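Local coordinates for acetyl-CoA acetyltransferase (Elizabethkingia anophelis NUHP1, PDB 6BN2), which probably catalyses the reversible thiolase reaction in which two acetyl-CoA molecules condense to acetoacetyl-CoA and free CoA, at residues F321-A326 / A382-N387; T298-A303 / L332-I337; S98-V103 / S393-E398; N253-N258 / L354-G359; A17-M22 / I366-N371. One frame throughout, in Å; residues are numbered along the deposited sequence. Where two conformers were deposited one is given.

Contact 1: residues F321-A326 / A382-N387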
# COMPACT_ATOMS: atom_id res chain seq x y z
N PHE A 321 -15.24 -8.35 21.39
CA PHE A 321 -15.11 -8.14 19.95
C PHE A 321 -15.06 -6.65 19.66
O PHE A 321 -15.74 -5.86 20.31
CB PHE A 321 -16.30 -8.71 19.17
CG PHE A 321 -16.54 -10.17 19.37
CD1 PHE A 321 -17.26 -10.63 20.47
CD2 PHE A 321 -16.07 -11.10 18.44
CE1 PHE A 321 -17.50 -11.99 20.65
CE2 PHE A 321 -16.30 -12.47 18.62
CZ PHE A 321 -17.02 -12.91 19.72
N GLU A 322 -14.29 -6.29 18.62
CA GLU A 322 -14.36 -4.95 18.04
C GLU A 322 -14.67 -5.13 16.56
O GLU A 322 -13.82 -5.63 15.82
CB GLU A 322 -13.05 -4.18 18.21
CG GLU A 322 -12.81 -3.67 19.61
CD GLU A 322 -13.63 -2.42 19.91
OE1 GLU A 322 -14.11 -2.31 21.06
OE2 GLU A 322 -13.77 -1.56 19.02
N PHE A 323 -15.88 -4.77 16.15
CA PHE A 323 -16.28 -4.76 14.75
C PHE A 323 -16.45 -3.31 14.32
O PHE A 323 -17.27 -2.60 14.91
CB PHE A 323 -17.61 -5.50 14.55
CG PHE A 323 -17.49 -6.98 14.46
CD1 PHE A 323 -17.21 -7.60 13.25
CD2 PHE A 323 -17.73 -7.77 15.58
CE1 PHE A 323 -17.13 -8.99 13.16
CE2 PHE A 323 -17.64 -9.15 15.49
CZ PHE A 323 -17.34 -9.76 14.29
N ASN A 324 -15.71 -2.88 13.30
CA ASN A 324 -15.79 -1.47 12.96
C ASN A 324 -17.20 -1.10 12.49
O ASN A 324 -17.82 -1.83 11.71
CB ASN A 324 -14.78 -1.08 11.89
CG ASN A 324 -14.61 0.44 11.82
OD1 ASN A 324 -14.28 1.08 12.83
ND2 ASN A 324 -14.84 1.01 10.65
N GLU A 325 -17.69 0.03 12.99
CA GLU A 325 -19.07 0.47 12.74
C GLU A 325 -19.12 1.43 11.55
O GLU A 325 -19.43 2.60 11.69
CB GLU A 325 -19.64 1.16 13.98
CG GLU A 325 -19.52 0.39 15.26
CD GLU A 325 -20.10 1.13 16.45
OE1 GLU A 325 -20.32 2.36 16.36
OE2 GLU A 325 -20.31 0.49 17.50
N ALA A 326 -18.81 0.92 10.36
CA ALA A 326 -18.90 1.79 9.19
C ALA A 326 -20.30 2.38 9.07
O ALA A 326 -20.47 3.55 8.71
CB ALA A 326 -18.52 1.02 7.92
N ALA A 382 -11.32 -10.50 19.56
CA ALA A 382 -11.25 -10.51 18.10
C ALA A 382 -11.68 -9.15 17.56
O ALA A 382 -12.61 -8.53 18.08
CB ALA A 382 -12.12 -11.61 17.49
N ALA A 383 -11.00 -8.70 16.51
CA ALA A 383 -11.38 -7.47 15.82
C ALA A 383 -11.57 -7.79 14.35
O ALA A 383 -10.87 -8.62 13.80
CB ALA A 383 -10.31 -6.39 15.97
N ALA A 384 -12.51 -7.09 13.71
CA ALA A 384 -12.74 -7.31 12.29
C ALA A 384 -13.27 -6.03 11.67
O ALA A 384 -13.91 -5.22 12.33
CB ALA A 384 -13.74 -8.46 12.04
N ILE A 385 -12.97 -5.85 10.38
CA ILE A 385 -13.32 -4.61 9.69
C ILE A 385 -13.57 -4.92 8.22
O ILE A 385 -12.82 -5.68 7.60
CB ILE A 385 -12.23 -3.54 9.91
CG1 ILE A 385 -12.61 -2.20 9.26
CG2 ILE A 385 -10.85 -4.02 9.36
CD1 ILE A 385 -11.84 -1.01 9.89
N CYS A 386 -14.65 -4.35 7.67
CA CYS A 386 -14.98 -4.54 6.26
C CYS A 386 -14.26 -3.52 5.38
O CYS A 386 -13.75 -2.50 5.86
CB CYS A 386 -16.50 -4.44 6.06
SG CYS A 386 -17.23 -2.81 6.40
N ASN A 387 -14.22 -3.79 4.08
CA ASN A 387 -13.56 -2.84 3.18
C ASN A 387 -14.19 -2.86 1.78
O ASN A 387 -14.73 -3.88 1.32
CB ASN A 387 -12.03 -3.06 3.09
CG ASN A 387 -11.61 -4.43 2.52
OD1 ASN A 387 -11.28 -5.35 3.28
ND2 ASN A 387 -11.56 -4.54 1.18
O HOH W 1 -15.15 -0.30 7.90
O HOH W 2 -16.74 -3.61 9.91
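Phe-321 to Phe-323 pair with Ala-382 to Ala-384 as neighbouring parallel strands of the thiolase sheet, strand 320-323 forming the edge within this chain. The side chains alternate between two faces. On one, the rings of Phe-321 and Phe-323 stand beside the methyls of Ala-382 and Ala-384; the closer meeting is that of Phe-323 CE1 with Ala-384 CB, 3.6 Å, and helix 300-311 covers this face. On the other, Glu-322 CB lies 4.2 Å from Ala-383 CB, and the glutamate bends at chi2 (-78°) to lead away and pack against Thr-368 and Leu-369 of helix 358-375. The backbone bonds zigzag: Glu-322 N to Ala-382 O at 2.9 Å, Ala-384 N to Glu-322 O, Asn-324 N to Ala-384 O. Beyond them, Asn-324 and Ile-385 lie side by side and point the same way, Asn-324 CB 3.6 Å from Ile-385 CD1. Asn-324 also touches His-356, so the strand pair ends beside two predicted proton acceptors, His-356 and Cys-386. Here the strands part. One water accepts from Asn-324 ND2 and gives only a weak bond to Cys-386 O; a second donates a hydrogen bond to Asn-324 O at 2.8 Å and accepts one from Cys-386 N at 3.2 Å.

Contact 2: residues T298-A303 / L332-I337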
# COMPACT_ATOMS: atom_id res chain seq x y z
N THR A 298 -21.14 -7.58 5.04
CA THR A 298 -21.16 -8.80 5.83
C THR A 298 -19.89 -9.64 5.67
O THR A 298 -19.82 -10.76 6.19
CB THR A 298 -22.39 -9.64 5.48
OG1 THR A 298 -22.33 -10.01 4.09
CG2 THR A 298 -23.68 -8.84 5.74
N ALA A 299 -18.89 -9.13 4.96
CA ALA A 299 -17.64 -9.86 4.87
C ALA A 299 -16.95 -10.08 6.22
O ALA A 299 -16.25 -11.10 6.35
CB ALA A 299 -16.68 -9.13 3.89
N PRO A 300 -17.09 -9.22 7.24
CA PRO A 300 -16.46 -9.57 8.53
C PRO A 300 -16.96 -10.89 9.08
O PRO A 300 -16.19 -11.62 9.72
CB PRO A 300 -16.85 -8.38 9.44
CG PRO A 300 -16.93 -7.22 8.45
CD PRO A 300 -17.64 -7.85 7.27
N ALA A 301 -18.23 -11.23 8.83
CA ALA A 301 -18.77 -12.51 9.30
C ALA A 301 -18.19 -13.69 8.55
O ALA A 301 -18.32 -14.83 9.02
CB ALA A 301 -20.29 -12.51 9.18
N LYS A 302 -17.56 -13.46 7.38
CA LYS A 302 -16.80 -14.50 6.68
C LYS A 302 -15.34 -14.56 7.15
O LYS A 302 -14.77 -15.65 7.27
CB LYS A 302 -16.86 -14.26 5.17
CG LYS A 302 -16.20 -15.37 4.33
CD LYS A 302 -16.25 -15.08 2.83
CE LYS A 302 -15.61 -16.22 2.05
NZ LYS A 302 -15.63 -15.97 0.57
N ALA A 303 -14.73 -13.40 7.42
CA ALA A 303 -13.31 -13.39 7.78
C ALA A 303 -13.07 -13.92 9.19
O ALA A 303 -12.10 -14.65 9.42
CB ALA A 303 -12.73 -11.97 7.66
N LEU A 332 -25.00 -4.14 13.28
CA LEU A 332 -26.13 -5.01 13.59
C LEU A 332 -26.11 -6.28 12.74
O LEU A 332 -26.41 -7.37 13.24
CB LEU A 332 -27.44 -4.25 13.37
CG LEU A 332 -27.69 -3.15 14.41
CD1 LEU A 332 -28.79 -2.21 13.96
CD2 LEU A 332 -28.04 -3.78 15.76
N ALA A 333 -25.78 -6.15 11.46
CA ALA A 333 -25.83 -7.32 10.58
C ALA A 333 -24.80 -8.37 10.97
O ALA A 333 -25.12 -9.56 11.04
CB ALA A 333 -25.61 -6.90 9.12
N ASN A 334 -23.56 -7.95 11.23
CA ASN A 334 -22.56 -8.95 11.61
C ASN A 334 -22.86 -9.55 12.98
O ASN A 334 -22.63 -10.75 13.18
CB ASN A 334 -21.16 -8.34 11.54
CG ASN A 334 -20.70 -8.13 10.10
OD1 ASN A 334 -20.45 -9.10 9.38
ND2 ASN A 334 -20.64 -6.89 9.67
N ASN A 335 -23.39 -8.77 13.93
CA ASN A 335 -23.80 -9.36 15.21
C ASN A 335 -24.88 -10.41 14.99
O ASN A 335 -24.85 -11.48 15.60
CB ASN A 335 -24.33 -8.28 16.17
CG ASN A 335 -23.23 -7.46 16.81
OD1 ASN A 335 -22.04 -7.68 16.56
ND2 ASN A 335 -23.62 -6.49 17.65
N LYS A 336 -25.85 -10.10 14.12
CA LYS A 336 -26.97 -10.99 13.88
C LYS A 336 -26.52 -12.28 13.21
O LYS A 336 -26.97 -13.38 13.58
CB LYS A 336 -27.99 -10.25 13.01
CG LYS A 336 -29.43 -10.57 13.20
CD LYS A 336 -30.26 -9.68 12.27
CE LYS A 336 -31.73 -10.01 12.36
NZ LYS A 336 -32.55 -9.07 11.54
N ILE A 337 -25.64 -12.16 12.21
CA ILE A 337 -25.19 -13.32 11.45
C ILE A 337 -24.38 -14.26 12.34
O ILE A 337 -24.54 -15.48 12.28
CB ILE A 337 -24.37 -12.85 10.24
CG1 ILE A 337 -25.28 -12.16 9.23
CG2 ILE A 337 -23.61 -14.03 9.60
CD1 ILE A 337 -24.48 -11.39 8.17
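Ala-333 makes the first and lightest touch of helix 328-338 on the turn that leads into helix 300-311: its CB stands 4.3 Å from Thr-298 CG2. Next comes Asn-334, whose CG lies anti to the carbonyl carbon (chi1 -73°), a setting that carries the amide across the gap between the helices. Its OD1 reaches Ala-301 N at 3.1 Å, but the bond is weak, bent to 124° at the hydrogen, and the same N-H also makes a weak bond back to Thr-298 O. The Asn-334 and Pro-300 side chains cross at about a right angle, with OD1 3.7 Å from Pro-300 CB. The Pro-300 side chain in turn lies about 4 Å from that of Cys-386, a predicted proton acceptor, so this helix pair of the C-terminal thiolase half backs the active-site strand. Asn-334 ND2 is turned to Thr-297 O and Val-330 O, which fix the rotation of the amide. One turn on, Ile-337 closes the contact with both branches: CD1 meets Thr-298 CG2 at 3.6 Å, and CG2 meets Ala-301 CB at 3.7 Å. Helix 169-174 borders the pair through Cys-171, which touches both Thr-298 and Ala-333. Ala-299, Pro-300 and Ala-303 pack on strand 391-399, whereas Leu-332 leans on helix 179-198 and Lys-302 packs against Thr-86 of the second subunit.

Contact 3: residues S98-V103 / S393-E398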
# COMPACT_ATOMS: atom_id res chain seq x y z
N SER A 98 -7.15 -1.25 5.74
CA SER A 98 -5.72 -0.95 5.58
C SER A 98 -4.92 -1.06 6.88
O SER A 98 -3.85 -1.66 6.90
CB SER A 98 -5.53 0.46 5.01
OG SER A 98 -6.07 0.52 3.70
N GLY A 99 -5.39 -0.44 7.96
CA GLY A 99 -4.60 -0.47 9.19
C GLY A 99 -4.50 -1.86 9.78
O GLY A 99 -3.49 -2.22 10.39
N MET A 100 -5.55 -2.68 9.62
CA MET A 100 -5.46 -4.05 10.11
C MET A 100 -4.55 -4.88 9.22
O MET A 100 -3.76 -5.68 9.72
CB MET A 100 -6.85 -4.67 10.20
CG MET A 100 -6.81 -6.10 10.81
SD MET A 100 -8.43 -6.80 11.15
CE MET A 100 -9.00 -5.74 12.49
N LYS A 101 -4.65 -4.69 7.90
CA LYS A 101 -3.78 -5.41 6.97
C LYS A 101 -2.32 -5.06 7.22
O LYS A 101 -1.45 -5.92 7.12
CB LYS A 101 -4.19 -5.08 5.53
CG LYS A 101 -3.43 -5.89 4.46
CD LYS A 101 -3.65 -7.41 4.62
CE LYS A 101 -3.06 -8.15 3.40
NZ LYS A 101 -3.31 -9.63 3.52
N ALA A 102 -2.05 -3.80 7.56
CA ALA A 102 -0.68 -3.41 7.93
C ALA A 102 -0.17 -4.25 9.10
O ALA A 102 0.96 -4.74 9.09
CB ALA A 102 -0.62 -1.92 8.28
N VAL A 103 -1.00 -4.39 10.15
CA VAL A 103 -0.60 -5.19 11.31
C VAL A 103 -0.40 -6.65 10.93
O VAL A 103 0.57 -7.29 11.37
CB VAL A 103 -1.65 -5.05 12.43
CG1 VAL A 103 -1.37 -6.08 13.54
CG2 VAL A 103 -1.64 -3.61 12.98
N SER A 393 -11.06 -7.98 6.95
CA SER A 393 -9.93 -8.58 7.64
C SER A 393 -10.36 -8.86 9.07
O SER A 393 -11.27 -8.20 9.59
CB SER A 393 -8.71 -7.63 7.61
OG SER A 393 -8.21 -7.49 6.28
N ALA A 394 -9.72 -9.84 9.70
CA ALA A 394 -10.02 -10.18 11.09
C ALA A 394 -8.75 -10.61 11.80
O ALA A 394 -7.86 -11.20 11.19
CB ALA A 394 -11.07 -11.31 11.19
N ILE A 395 -8.68 -10.34 13.11
CA ILE A 395 -7.51 -10.71 13.88
C ILE A 395 -7.96 -11.15 15.27
O ILE A 395 -8.92 -10.60 15.83
CB ILE A 395 -6.49 -9.54 13.94
CG1 ILE A 395 -5.19 -9.97 14.61
CG2 ILE A 395 -7.12 -8.28 14.62
CD1 ILE A 395 -4.08 -8.91 14.44
N VAL A 396 -7.30 -12.18 15.80
CA VAL A 396 -7.57 -12.71 17.14
C VAL A 396 -6.34 -12.43 17.99
O VAL A 396 -5.21 -12.72 17.57
CB VAL A 396 -7.86 -14.23 17.08
CG1 VAL A 396 -8.07 -14.79 18.49
CG2 VAL A 396 -9.09 -14.49 16.20
N ILE A 397 -6.55 -11.85 19.18
CA ILE A 397 -5.42 -11.56 20.05
C ILE A 397 -5.69 -12.17 21.42
O ILE A 397 -6.83 -12.47 21.78
CB ILE A 397 -5.12 -10.05 20.19
CG1 ILE A 397 -6.27 -9.33 20.89
CG2 ILE A 397 -4.78 -9.43 18.83
CD1 ILE A 397 -5.97 -7.84 21.17
N GLU A 398 -4.60 -12.39 22.16
CA GLU A 398 -4.67 -12.92 23.51
C GLU A 398 -4.11 -11.86 24.44
O GLU A 398 -2.95 -11.47 24.31
CB GLU A 398 -3.91 -14.23 23.65
CG GLU A 398 -3.96 -14.78 25.10
CD GLU A 398 -3.03 -15.97 25.32
OE1 GLU A 398 -2.45 -16.48 24.34
OE2 GLU A 398 -2.88 -16.38 26.49
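Met-100 leaves its helix with CG anti to the backbone N (chi1 -176°), stays extended through chi2 and bends only at chi3 (-67°); this lays its sulphur on Ser-393 and turns its methyl toward Ile-395. SD sits 3.5 Å from Ser-393 C, against the peptide that joins Ser-393 to Ala-394, and 3.6 Å from Ser-393 CB. CE continues to Ile-395 CG2 at 3.8 Å, the two side chains crossing obliquely. Ile-395 also has CG1 anti to its backbone N, which sends CD1 toward the helix, where it meets Val-103 CG1 at 4.0 Å and nearly at right angles. Met-100 and Val-103, one turn apart, thus present one side of helix 98-111 to the alternate residues Ser-393 and Ile-395. The axes of helix 98-103 and strand 393-398 pass 8.5 Å apart at 50°. This helix follows closely on Cys-96, the predicted acyl-carrying nucleophile, found S-acetylated here, and its packing on a C-terminal strand agrees with the layered thiolase fold, in which core helices are buried between sheets. No polar bond joins the two segments; apolar contacts, and a thioether laid on a peptide, hold them by dispersion and shape. Ser-393 OG pairs with Asp-288 and Lys-94, while Lys-101 NZ forms salt bridges to Asp-288 and to Asp-58 of the second subunit, consistent with the lysine charge being compensated beside the apolar contact.

Contact 4: residues N253-N258 / L354-G359. With CA (calcium ion), chain B.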
# COMPACT_ATOMS: atom_id res chain seq x y z
N ASN A 253 -26.80 7.61 12.06
CA ASN A 253 -26.56 6.19 12.29
C ASN A 253 -25.54 5.61 11.32
O ASN A 253 -25.19 4.43 11.43
CB ASN A 253 -27.90 5.40 12.30
CG ASN A 253 -28.59 5.32 10.93
OD1 ASN A 253 -27.95 5.29 9.89
ND2 ASN A 253 -29.93 5.21 10.96
N ALA A 254 -25.01 6.44 10.42
CA ALA A 254 -23.82 6.13 9.65
C ALA A 254 -22.62 6.73 10.36
O ALA A 254 -22.74 7.67 11.14
CB ALA A 254 -23.93 6.70 8.24
N SER A 255 -21.44 6.19 10.08
CA SER A 255 -20.24 6.83 10.58
C SER A 255 -20.01 8.14 9.83
O SER A 255 -20.69 8.47 8.85
CB SER A 255 -19.02 5.91 10.45
OG SER A 255 -18.74 5.59 9.09
N THR A 256 -19.03 8.89 10.29
CA THR A 256 -18.68 10.17 9.72
C THR A 256 -17.35 10.06 9.01
O THR A 256 -16.70 9.00 9.03
CB THR A 256 -18.62 11.23 10.82
OG1 THR A 256 -17.84 10.69 11.90
CG2 THR A 256 -20.02 11.57 11.30
N LEU A 257 -16.95 11.16 8.38
CA LEU A 257 -15.61 11.31 7.82
C LEU A 257 -14.73 11.92 8.90
O LEU A 257 -15.16 12.83 9.61
CB LEU A 257 -15.67 12.22 6.60
CG LEU A 257 -16.82 11.94 5.62
CD1 LEU A 257 -16.80 12.93 4.46
CD2 LEU A 257 -16.75 10.50 5.11
N ASN A 258 -13.51 11.39 9.06
CA ASN A 258 -12.70 11.79 10.21
C ASN A 258 -11.21 11.77 9.89
O ASN A 258 -10.77 11.21 8.88
CB ASN A 258 -12.97 10.90 11.41
CG ASN A 258 -14.40 11.02 11.90
OD1 ASN A 258 -15.28 10.30 11.44
ND2 ASN A 258 -14.63 11.98 12.82
N LEU A 354 -17.45 7.54 17.40
CA LEU A 354 -16.07 7.97 17.60
C LEU A 354 -15.41 8.49 16.34
O LEU A 354 -14.45 9.27 16.43
CB LEU A 354 -15.23 6.81 18.14
CG LEU A 354 -15.62 6.24 19.52
CD1 LEU A 354 -14.79 5.00 19.81
CD2 LEU A 354 -15.46 7.29 20.62
N GLY A 355 -15.88 8.08 15.18
CA GLY A 355 -15.29 8.50 13.93
C GLY A 355 -14.56 7.36 13.22
O GLY A 355 -14.30 6.29 13.78
N HIS A 356 -14.19 7.64 11.97
CA HIS A 356 -13.73 6.59 11.06
C HIS A 356 -12.78 7.17 10.01
O HIS A 356 -13.15 7.36 8.85
CB HIS A 356 -14.95 5.93 10.42
CG HIS A 356 -14.63 4.81 9.48
ND1 HIS A 356 -13.45 4.10 9.54
CD2 HIS A 356 -15.34 4.29 8.46
CE1 HIS A 356 -13.45 3.19 8.58
NE2 HIS A 356 -14.59 3.27 7.92
N PRO A 357 -11.50 7.45 10.40
CA PRO A 357 -10.47 7.81 9.40
C PRO A 357 -10.04 6.54 8.70
O PRO A 357 -9.42 5.67 9.31
CB PRO A 357 -9.33 8.40 10.26
CG PRO A 357 -9.88 8.43 11.74
CD PRO A 357 -10.93 7.35 11.75
N LEU A 358 -10.39 6.42 7.41
CA LEU A 358 -10.41 5.10 6.77
C LEU A 358 -9.15 4.27 7.04
O LEU A 358 -9.24 3.13 7.50
CB LEU A 358 -10.60 5.24 5.25
CG LEU A 358 -11.77 6.09 4.76
CD1 LEU A 358 -11.83 5.98 3.21
CD2 LEU A 358 -13.09 5.67 5.39
N GLY A 359 -7.97 4.82 6.72
CA GLY A 359 -6.75 4.02 6.77
C GLY A 359 -6.26 3.71 8.17
O GLY A 359 -5.40 2.83 8.31
CA CA B . -22.85 9.38 12.99
O HOH W 3 -15.23 7.74 7.17
O HOH W 4 -21.25 10.15 14.39
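Asn-258 and His-356 supply the direct hydrogen bond of this contact between two loops: the His-356 N-H donates to Asn-258 OD1 at 2.9 Å. The donor stands 55° above the carbonyl plane, whereas Thr-256 OG1, 2.6 Å from Asn-258 OD1, lies in that plane on a lone pair. Two donors therefore grip one oxygen, while Asn-258 ND2 is held by Gly-23 O and Glu-226 OE1, which fixes the rotation of the amide. A water adds a second bridge, donating to both Thr-256 O and His-356 O. Van der Waals packing is close beside these bonds. Gly-355 CA lies 3.1 Å from Asn-258 OD1; at its positive phi (110°), just after a helix, a side chain would jam against the preceding carbonyl oxygen and run into Asn-258 CG, so glycine fits here. Pro-357 CB rests 3.4 Å from Asn-258 O, a buried oxygen with no hydrogen-bond donor in the model, which Pro-357 CA also approaches. In the conformer given, Ser-255 OG lies at the edge of the His-356 ring, 3.7 Å from His-356 CD2, and bonds to Ala-326 O. Metal binding occupies the other end of the 253-258 loop: Ala-254 O coordinates a calcium ion at 2.5 Å, together with a water; Tyr-190 OH also binds, and Ala-252 belongs to the site. The ring of His-356, a predicted proton acceptor, is bonded at ND1 to Ser-361 OG, with Leu-358 CD2 above one face toward its rim. This is consistent with a histidine fixed in orientation by Asn-258 of the calcium-binding loop and by helix 358-375.

Contact 5: residues A17-M22 / I366-N371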
# COMPACT_ATOMS: atom_id res chain seq x y z
N ALA A 17 0.72 0.09 21.79
CA ALA A 17 -0.43 0.32 20.91
C ALA A 17 -1.10 1.63 21.31
O ALA A 17 -1.57 1.75 22.44
CB ALA A 17 -1.43 -0.84 21.02
N VAL A 18 -1.12 2.61 20.39
CA VAL A 18 -1.68 3.92 20.72
C VAL A 18 -2.45 4.46 19.52
O VAL A 18 -2.36 3.95 18.40
CB VAL A 18 -0.62 4.95 21.15
CG1 VAL A 18 0.23 4.44 22.31
CG2 VAL A 18 0.29 5.31 19.93
N ARG A 19 -3.20 5.54 19.78
CA ARG A 19 -3.92 6.22 18.70
C ARG A 19 -4.00 7.70 19.04
O ARG A 19 -4.01 8.06 20.21
CB ARG A 19 -5.34 5.67 18.53
CG ARG A 19 -6.23 5.89 19.79
CD ARG A 19 -7.59 5.37 19.46
NE ARG A 19 -8.65 5.61 20.45
CZ ARG A 19 -9.47 6.66 20.43
NH1 ARG A 19 -9.28 7.65 19.55
NH2 ARG A 19 -10.46 6.73 21.30
N THR A 20 -4.09 8.54 18.00
CA THR A 20 -4.50 9.93 18.23
C THR A 20 -5.98 9.96 18.59
O THR A 20 -6.72 9.01 18.31
CB THR A 20 -4.24 10.80 16.98
OG1 THR A 20 -5.18 10.45 15.95
CG2 THR A 20 -2.82 10.61 16.43
N PRO A 21 -6.46 11.05 19.19
CA PRO A 21 -7.91 11.27 19.17
C PRO A 21 -8.34 11.46 17.72
O PRO A 21 -7.54 11.76 16.84
CB PRO A 21 -8.10 12.57 19.99
CG PRO A 21 -6.72 12.96 20.52
CD PRO A 21 -5.73 12.26 19.61
N MET A 22 -9.63 11.28 17.47
CA MET A 22 -10.14 11.43 16.12
C MET A 22 -10.82 12.78 15.97
O MET A 22 -11.65 13.15 16.80
CB MET A 22 -11.07 10.28 15.76
CG MET A 22 -10.28 9.01 15.56
SD MET A 22 -11.29 7.60 15.22
CE MET A 22 -11.81 7.13 16.87
N ILE A 366 -7.88 -2.44 16.96
CA ILE A 366 -6.99 -3.34 17.70
C ILE A 366 -6.47 -2.66 18.96
O ILE A 366 -6.41 -3.27 20.04
CB ILE A 366 -5.82 -3.79 16.81
CG1 ILE A 366 -6.35 -4.43 15.52
CG2 ILE A 366 -4.96 -4.79 17.56
CD1 ILE A 366 -5.20 -4.78 14.53
N VAL A 367 -6.05 -1.39 18.84
CA VAL A 367 -5.62 -0.61 20.00
C VAL A 367 -6.72 -0.61 21.06
O VAL A 367 -6.48 -0.89 22.24
CB VAL A 367 -5.25 0.82 19.57
CG1 VAL A 367 -4.86 1.67 20.80
CG2 VAL A 367 -4.10 0.81 18.55
N THR A 368 -7.95 -0.31 20.63
CA THR A 368 -9.06 -0.27 21.58
C THR A 368 -9.34 -1.64 22.17
O THR A 368 -9.55 -1.76 23.38
CB THR A 368 -10.30 0.30 20.88
OG1 THR A 368 -10.01 1.64 20.47
CG2 THR A 368 -11.51 0.30 21.82
N LEU A 369 -9.33 -2.69 21.34
CA LEU A 369 -9.58 -4.05 21.82
C LEU A 369 -8.58 -4.46 22.90
O LEU A 369 -8.96 -5.06 23.91
CB LEU A 369 -9.51 -5.03 20.65
CG LEU A 369 -9.71 -6.50 21.03
CD1 LEU A 369 -11.12 -6.73 21.57
CD2 LEU A 369 -9.47 -7.39 19.81
N ILE A 370 -7.29 -4.15 22.71
CA ILE A 370 -6.29 -4.47 23.74
C ILE A 370 -6.72 -3.92 25.09
O ILE A 370 -6.64 -4.60 26.12
CB ILE A 370 -4.91 -3.93 23.33
CG1 ILE A 370 -4.37 -4.75 22.16
CG2 ILE A 370 -3.94 -3.91 24.54
CD1 ILE A 370 -3.21 -4.08 21.41
N ASN A 371 -7.17 -2.68 25.09
CA ASN A 371 -7.53 -2.05 26.35
C ASN A 371 -8.87 -2.55 26.88
O ASN A 371 -9.02 -2.69 28.09
CB ASN A 371 -7.49 -0.54 26.18
CG ASN A 371 -6.06 -0.06 26.05
OD1 ASN A 371 -5.55 0.16 24.93
ND2 ASN A 371 -5.39 0.02 27.17
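Ala-17 offers its methyl to helix 358-375, and the apolar part of the contact is built around it: CB lies 3.7 Å from Ile-370 CD1 and 4.0 Å from Val-367 CG2. Val-367 sits astride the strand backbone. With CG1 anti to its own backbone N (chi1 177°), that branch approaches Ala-17 O at 3.7 Å while CG2 meets Val-18 O at 3.6 Å, so both methyls press on peptide groups. The polar part lies two residues further along the strand, where Arg-19 runs extended from CG to NE and slantwise past Thr-368. Arg-19 NE and Thr-368 OG1 are 4.2 Å apart, too far to bond directly; both are instead tied to Glu-205 OE1. Asp-224 adds a salt bridge at Arg-19 NH2, and Arg-19 NH1 donates to Thr-20 O at 3.2 Å, so the guanidinium is held at all three nitrogens. The axes of strand 17-19 and helix 366-371 approach to 7.8 Å at 122°. Leu-264 of strand 258-268 touches Ala-17 and Val-367 alike, Ile-370 reaches Ile-397 of strand 391-399, and Val-18 packs on helix 34-48. Helix 358-375 is thus one of the helices buried between strands in the layered thiolase fold, joining N-terminal strand 12-24 to the C-terminal half.

The first segments follow the chain in the order contact 5, 3, 4, 2, 1. Contacts 5, 3 and 4 each join the N-terminal thiolase half to the C-terminal one, whereas contacts 1 and 2 lie within the C-terminal half; the segments of contacts 1 and 2 interleave, as do those of 1 and 4. Contacts 1, 3 and 5 reach one mixed sheet, in which strands 380-387 and 391-399 are neighbours, and contacts 4 and 5 share helix 358-375. Centres of contacts 1 and 2 are about 9 Å apart, those of 2 and 5 about 22 Å. Contact 1 touches the other four, and with contact 4 places the predicted catalytic Cys-386 and His-356, side chains about 7 Å apart, where the halves meet.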